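Local structure of putative cytosolic protein (Geobacillus zalihae, 6AHX) at residues I23-R28 against D61-V66. The protein probably acts as a copper-sensing transcriptional repressor of the CsoR family. Residues are numbered along the deposited sequence; the frame is centred on the assembly and turned at random.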
# COMPACT_ATOMS: atom_id res chain seq x y z
N ILE A 23 -6.58 8.96 8.92
CA ILE A 23 -7.28 9.02 7.66
C ILE A 23 -6.39 9.66 6.59
O ILE A 23 -6.30 9.17 5.43
CB ILE A 23 -8.66 9.72 7.83
CG1 ILE A 23 -9.64 8.79 8.59
CG2 ILE A 23 -9.32 9.98 6.48
CD1 ILE A 23 -9.99 9.20 9.99
N ASN A 24 -5.73 10.74 6.99
CA ASN A 24 -4.85 11.47 6.08
C ASN A 24 -3.65 10.65 5.62
O ASN A 24 -3.34 10.70 4.43
CB ASN A 24 -4.38 12.79 6.72
CG ASN A 24 -5.53 13.79 6.85
OD1 ASN A 24 -6.67 13.59 6.34
ND2 ASN A 24 -5.25 14.89 7.55
N ARG A 25 -3.01 9.93 6.54
CA ARG A 25 -1.92 9.02 6.17
C ARG A 25 -2.40 8.01 5.12
O ARG A 25 -1.75 7.82 4.08
CB ARG A 25 -1.32 8.33 7.38
CG ARG A 25 0.20 8.47 7.42
CD ARG A 25 1.13 7.80 6.34
NE ARG A 25 2.21 7.21 7.18
CZ ARG A 25 3.56 7.26 7.06
NH1 ARG A 25 4.19 7.75 6.01
NH2 ARG A 25 4.31 6.72 8.02
N LEU A 26 -3.58 7.44 5.36
CA LEU A 26 -4.13 6.50 4.43
C LEU A 26 -4.38 7.15 3.09
O LEU A 26 -4.12 6.53 2.05
CB LEU A 26 -5.41 5.83 4.99
CG LEU A 26 -5.15 4.76 6.05
CD1 LEU A 26 -6.46 4.40 6.76
CD2 LEU A 26 -4.44 3.49 5.55
N ALA A 27 -4.84 8.41 3.10
CA ALA A 27 -4.97 9.19 1.83
C ALA A 27 -3.66 9.46 1.08
O ALA A 27 -3.62 9.35 -0.15
CB ALA A 27 -5.72 10.48 2.04
N ARG A 28 -2.62 9.74 1.83
CA ARG A 28 -1.26 9.89 1.29
C ARG A 28 -0.68 8.60 0.68
O ARG A 28 -0.10 8.62 -0.41
CB ARG A 28 -0.31 10.41 2.39
CG ARG A 28 -0.27 11.94 2.38
CD ARG A 28 0.45 12.67 3.52
NE ARG A 28 1.35 11.93 4.43
CZ ARG A 28 1.17 11.76 5.77
NH1 ARG A 28 0.08 12.24 6.44
NH2 ARG A 28 2.10 11.10 6.49
N ASP A 61 2.78 -0.25 7.57
CA ASP A 61 3.21 -0.78 8.85
C ASP A 61 3.13 0.28 9.95
O ASP A 61 2.56 0.03 10.97
CB ASP A 61 4.59 -1.37 8.72
CG ASP A 61 5.08 -1.99 10.03
OD1 ASP A 61 4.55 -2.98 10.46
OD2 ASP A 61 5.97 -1.44 10.69
N SER A 62 3.60 1.50 9.73
CA SER A 62 3.48 2.52 10.77
C SER A 62 2.09 2.95 11.09
O SER A 62 1.74 3.20 12.24
CB SER A 62 4.26 3.75 10.36
OG SER A 62 5.58 3.31 10.34
N THR A 63 1.31 3.10 10.05
CA THR A 63 -0.08 3.38 10.20
C THR A 63 -0.84 2.31 11.00
O THR A 63 -1.64 2.67 11.80
CB THR A 63 -0.72 3.61 8.81
OG1 THR A 63 0.01 4.65 8.18
CG2 THR A 63 -2.16 4.01 8.95
N ALA A 64 -0.63 1.03 10.75
CA ALA A 64 -1.22 -0.04 11.55
C ALA A 64 -0.84 0.02 13.07
O ALA A 64 -1.70 -0.16 13.97
CB ALA A 64 -0.78 -1.39 11.00
N LYS A 65 0.44 0.30 13.31
CA LYS A 65 0.96 0.55 14.66
C LYS A 65 0.27 1.73 15.35
O LYS A 65 -0.12 1.62 16.47
CB LYS A 65 2.43 0.78 14.61
CG LYS A 65 3.21 -0.47 14.28
CD LYS A 65 4.69 -0.06 14.27
CE LYS A 65 5.68 -1.11 13.76
NZ LYS A 65 5.17 -2.51 13.75
N VAL A 66 0.07 2.82 14.65
CA VAL A 66 -0.62 3.97 15.21
C VAL A 66 -2.07 3.62 15.57
O VAL A 66 -2.59 4.05 16.62
CB VAL A 66 -0.62 5.14 14.20
CG1 VAL A 66 -1.58 6.28 14.56
CG2 VAL A 66 0.77 5.67 14.03
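Thr63 projects from helix 46-70 into the angle between Arg25 and Leu26 of helix 20-41. Its two branches do different work. The methyl CG2 lies anti to the backbone N and meets Leu26, whose CD2 is 4.1 Å from Thr63 CG2. This is the greasy, buried side of the contact. The hydroxyl faces the arginine. Thr63 OG1 lies beside the stem of Arg25, from CB through CD, and its nearest approach is 3.5 Å to Arg25 NE. The guanidinium is set obliquely to the oxygen, and no hydrogen bond joins them. Instead Thr63 OG1 is bonded to the carbonyl oxygen of Ala59, one turn earlier in its own helix.

Toward solvent the packing is looser. The Arg25 chain bends at chi2 (-67°) and again at chi3, and its end reaches Ser62 obliquely. There Arg25 NH2 stands 3.8 Å from Ser62 CB, an approach without a bond. Arg25 is partly exposed, whereas Leu26 and Thr63 are buried. The two segments cover just 162 Å² of each other in total, and the segment axes come no closer than 10.5 Å.

The segments run nearly antiparallel, at 166°, as parts of the two long arms of a helical hairpin. Ile29, on the next turn of helix 20-41, also packs on Thr63. The side of the hairpin that carries Leu26 faces the second subunit of the dimer, whose Ala40 packs on Leu26. Separately, helix 46-70 meets Leu50 of that subunit through Ala64.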